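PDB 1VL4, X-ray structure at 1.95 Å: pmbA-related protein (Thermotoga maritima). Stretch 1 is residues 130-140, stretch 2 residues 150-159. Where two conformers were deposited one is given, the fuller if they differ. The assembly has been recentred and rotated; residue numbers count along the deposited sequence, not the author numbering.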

# COMPACT_ATOMS: atom_id res chain seq x y z
N GLU A 130 -25.34 -14.10 9.15
CA GLU A 130 -24.84 -15.29 8.50
C GLU A 130 -23.36 -15.17 8.13
O GLU A 130 -22.62 -16.13 8.21
N LYS A 131 -22.95 -13.98 7.71
CA LYS A 131 -21.52 -13.76 7.42
C LYS A 131 -20.72 -13.88 8.70
O LYS A 131 -19.71 -14.58 8.70
N MET A 132 -21.21 -13.28 9.81
CA MET A 132 -20.52 -13.36 11.06
C MET A 132 -20.42 -14.80 11.48
O MET A 132 -19.38 -15.23 11.98
N ASP A 133 -21.51 -15.55 11.30
CA ASP A 133 -21.57 -16.94 11.78
C ASP A 133 -20.57 -17.83 11.00
O ASP A 133 -19.94 -18.70 11.59
N MET A 134 -20.38 -17.56 9.71
CA MET A 134 -19.31 -18.21 8.95
C MET A 134 -17.89 -18.01 9.55
O MET A 134 -17.10 -18.96 9.66
N ALA A 135 -17.56 -16.76 9.86
CA ALA A 135 -16.28 -16.42 10.48
C ALA A 135 -16.12 -17.07 11.85
O ALA A 135 -15.08 -17.68 12.13
N LYS A 136 -17.13 -16.95 12.71
CA LYS A 136 -17.13 -17.62 14.02
C LYS A 136 -17.02 -19.14 13.96
O LYS A 136 -16.37 -19.76 14.81
N LYS A 137 -17.62 -19.75 12.96
CA LYS A 137 -17.51 -21.15 12.77
C LYS A 137 -16.07 -21.51 12.35
O LYS A 137 -15.53 -22.50 12.83
N ALA A 138 -15.46 -20.71 11.49
CA ALA A 138 -14.07 -20.96 11.12
C ALA A 138 -13.14 -20.85 12.36
O ALA A 138 -12.23 -21.70 12.56
N HIS A 139 -13.42 -19.87 13.23
CA HIS A 139 -12.64 -19.69 14.44
C HIS A 139 -12.78 -20.90 15.36
O HIS A 139 -11.79 -21.36 15.95
N GLU A 140 -14.02 -21.34 15.53
CA GLU A 140 -14.35 -22.40 16.46
C GLU A 140 -13.64 -23.69 16.06
O GLU A 140 -13.09 -24.39 16.93
N MET A 150 -3.67 -20.27 19.86
CA MET A 150 -4.55 -19.20 19.48
C MET A 150 -4.86 -19.19 18.01
O MET A 150 -4.30 -19.96 17.19
N VAL A 151 -5.78 -18.29 17.66
CA VAL A 151 -6.24 -18.13 16.29
C VAL A 151 -6.17 -16.63 15.97
O VAL A 151 -7.14 -15.89 16.17
N PRO A 152 -5.01 -16.17 15.51
CA PRO A 152 -4.82 -14.72 15.54
C PRO A 152 -5.72 -14.00 14.55
O PRO A 152 -6.05 -12.84 14.76
N THR A 153 -6.09 -14.68 13.47
CA THR A 153 -6.88 -14.10 12.45
C THR A 153 -7.88 -15.07 11.85
O THR A 153 -7.57 -16.20 11.55
N VAL A 154 -9.10 -14.57 11.68
CA VAL A 154 -10.06 -15.11 10.71
C VAL A 154 -10.57 -13.92 9.92
O VAL A 154 -10.95 -12.88 10.49
N MET A 155 -10.55 -14.06 8.62
CA MET A 155 -11.06 -13.01 7.77
C MET A 155 -12.08 -13.50 6.72
O MET A 155 -11.85 -14.45 5.99
N TYR A 156 -13.17 -12.75 6.64
CA TYR A 156 -14.24 -12.93 5.66
C TYR A 156 -14.27 -11.69 4.74
O TYR A 156 -14.23 -10.55 5.22
N LYS A 157 -14.47 -11.92 3.46
CA LYS A 157 -14.79 -10.85 2.56
C LYS A 157 -15.72 -11.26 1.43
O LYS A 157 -15.58 -12.34 0.87
N ASP A 158 -16.69 -10.39 1.10
CA ASP A 158 -17.37 -10.52 -0.15
C ASP A 158 -17.43 -9.21 -0.90
O ASP A 158 -17.25 -8.12 -0.31
N MET A 159 -17.60 -9.30 -2.22
CA MET A 159 -17.52 -8.14 -3.12
C MET A 159 -18.43 -8.36 -4.33
O MET A 159 -18.48 -9.50 -4.86

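A helix (130-140) lies nearly antiparallel against a β-strand (150-159) in a small, mostly apolar contact that is closed at one end by a buried lysine-aspartate salt bridge. The two axes approach to 8.3 Å, with 150° between their N-to-C directions, and the contact buries 434 Å² summed over both sides. The backbones come nearest where Ala135 CA and Tyr156 CA are 6.3 Å apart, a short spacing compatible with the small alanine side chain on the helix.

From the helix, Lys131, Met134, Ala135 and Ala138 direct their CA-to-CB bonds toward the strand, the spacing of three and four residues that keeps side chains on one helical face; His139 starts out sideways, but the end of its side chain comes nearer. From the strand, Val151, Val154, Tyr156 and Asp158 point toward the helix. The last three follow the alternation of an extended chain, whereas Pro152 and Thr153 both point away between the two valines. Because the chains run in nearly opposite directions, the start of the helix segment meets the end of the strand segment, and His139 meets Val151.

Tyr156 (chi1 t, chi2 -85°) has the largest area covered by the other stretch. Lys131, in m with the rest of its chain extended (t, t, t), runs across it: Lys131 CB sits 4.2 Å from the centroid of the Tyr156 ring, 20° off the normal, a CH-pi contact over one face, and Lys131 CG is 3.6 Å from Tyr156 OH. The aliphatic part of the lysine thus packs on the aromatic ring while its extended end carries the ammonium on to the carboxylate. There Lys131 NZ donates to Asp158 OD2 at 2.6 Å, a hydrogen bond within the salt bridge. Asp158 (chi1 p) also accepts from its own strand, Tyr156 OH to Asp158 OD2 at 2.5 Å, so a single carboxylate oxygen gathers both donors and ties the tyrosine hydroxyl into the polar cluster. Met134 (m, t, p) approaches the same ring obliquely, its SD 5.5 Å from the centroid of Tyr156 and 4.3 Å from Tyr156 CE2.

Further along, Val154 (chi1 t) fills the space beside the two alanines. Val154 CG1 lies 4.0 Å from Ala135 CB, 4.1 Å from Ala138 CB and 3.6 Å from Ala135 O, the carbonyl that accepts the helical hydrogen bond from His139 N at 3.0 Å. Its other methyl, Val154 CG2, faces His139, 4.0 Å from His139 CA and 4.1 Å from His139 CB. The His139 side chain (chi1 t, chi2 -89°) reaches on to Val151 (chi1 t), with His139 CD2 3.8 Å from Val151 CB and the valine placed obliquely to the ring.

Lys136 and Glu140 point away from the strand; the latter's OE1 receives a weak hydrogen bond from Lys137 NZ at 3.4 Å, part of a salt bridge along the helix.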

# COMPACT_ATOMS: atom_id res chain seq x y z
CB GLU A 130 -25.65 -15.63 7.24
CG GLU A 130 -27.12 -16.01 7.54
CD GLU A 130 -27.96 -16.20 6.24
OE1 GLU A 130 -28.19 -15.22 5.50
OE2 GLU A 130 -28.39 -17.34 5.97
CB LYS A 131 -21.31 -12.39 6.77
CG LYS A 131 -22.08 -12.24 5.48
CD LYS A 131 -21.90 -10.88 4.84
CE LYS A 131 -22.94 -10.58 3.78
NZ LYS A 131 -22.47 -9.57 2.71
CB MET A 132 -21.23 -12.56 12.16
CG MET A 132 -21.18 -11.08 11.96
SD MET A 132 -22.44 -10.25 13.00
CE MET A 132 -22.04 -10.90 14.62
CB ASP A 133 -23.00 -17.51 11.71
CG ASP A 133 -23.92 -16.98 12.85
OD1 ASP A 133 -23.44 -16.47 13.89
OD2 ASP A 133 -25.16 -17.07 12.71
CB MET A 134 -19.33 -17.77 7.48
CG MET A 134 -20.53 -18.29 6.74
SD MET A 134 -20.63 -17.77 4.98
CE MET A 134 -19.49 -18.89 4.32
CB ALA A 135 -16.13 -14.91 10.53
CB LYS A 136 -18.37 -17.22 14.85
CG LYS A 136 -18.53 -15.74 15.11
CD LYS A 136 -19.81 -15.45 15.88
CE LYS A 136 -19.83 -14.03 16.47
NZ LYS A 136 -21.23 -13.53 16.71
CB LYS A 137 -18.51 -21.63 11.73
CG LYS A 137 -18.56 -23.13 11.56
CD LYS A 137 -19.20 -23.83 12.79
CE LYS A 137 -18.82 -25.30 12.86
NZ LYS A 137 -19.24 -25.94 14.15
CB ALA A 138 -13.64 -20.04 10.03
CB HIS A 139 -13.09 -18.46 15.23
CG HIS A 139 -12.33 -18.27 16.51
ND1 HIS A 139 -12.72 -18.84 17.71
CD2 HIS A 139 -11.17 -17.63 16.76
CE1 HIS A 139 -11.83 -18.55 18.64
NE2 HIS A 139 -10.88 -17.82 18.09
CB GLU A 140 -15.87 -22.61 16.50
CG GLU A 140 -16.38 -23.55 17.56
CD GLU A 140 -17.84 -24.00 17.37
OE1 GLU A 140 -18.52 -23.55 16.41
OE2 GLU A 140 -18.29 -24.83 18.21
CB MET A 150 -3.96 -17.87 19.89
CG MET A 150 -2.87 -17.35 19.01
SD MET A 150 -2.31 -15.76 19.67
CE MET A 150 -0.83 -16.31 20.52
CB VAL A 151 -7.64 -18.75 16.11
CG1 VAL A 151 -8.04 -18.70 14.65
CG2 VAL A 151 -7.66 -20.18 16.62
CB PRO A 152 -3.35 -14.57 15.12
CG PRO A 152 -2.75 -15.96 15.27
CD PRO A 152 -3.83 -16.88 14.99
CB THR A 153 -5.98 -13.47 11.34
OG1 THR A 153 -5.22 -12.41 11.89
CG2 THR A 153 -6.80 -12.90 10.21
CB VAL A 154 -11.23 -15.86 11.37
CG1 VAL A 154 -12.31 -16.19 10.38
CG2 VAL A 154 -10.76 -17.11 12.08
CB MET A 155 -9.90 -12.29 7.12
CG MET A 155 -10.26 -10.91 6.55
SD MET A 155 -8.95 -10.36 5.43
CE MET A 155 -7.58 -10.62 6.64
CB TYR A 156 -15.60 -13.09 6.41
CG TYR A 156 -16.80 -13.09 5.45
CD1 TYR A 156 -17.38 -11.88 5.02
CD2 TYR A 156 -17.32 -14.28 4.94
CE1 TYR A 156 -18.43 -11.86 4.10
CE2 TYR A 156 -18.37 -14.27 4.07
CZ TYR A 156 -18.93 -13.05 3.63
OH TYR A 156 -19.97 -13.06 2.72
CB LYS A 157 -13.50 -10.26 1.96
CG LYS A 157 -13.82 -8.99 1.16
CD LYS A 157 -12.58 -8.16 0.84
CE LYS A 157 -12.97 -6.90 0.09
NZ LYS A 157 -11.75 -6.12 -0.33
CB ASP A 158 -18.77 -11.15 0.01
CG ASP A 158 -19.76 -10.29 0.75
OD1 ASP A 158 -20.02 -9.15 0.33
OD2 ASP A 158 -20.34 -10.77 1.76
CB MET A 159 -16.04 -7.87 -3.56
CG MET A 159 -15.76 -6.44 -4.12
SD MET A 159 -14.05 -5.85 -3.87
CE MET A 159 -14.24 -4.14 -4.38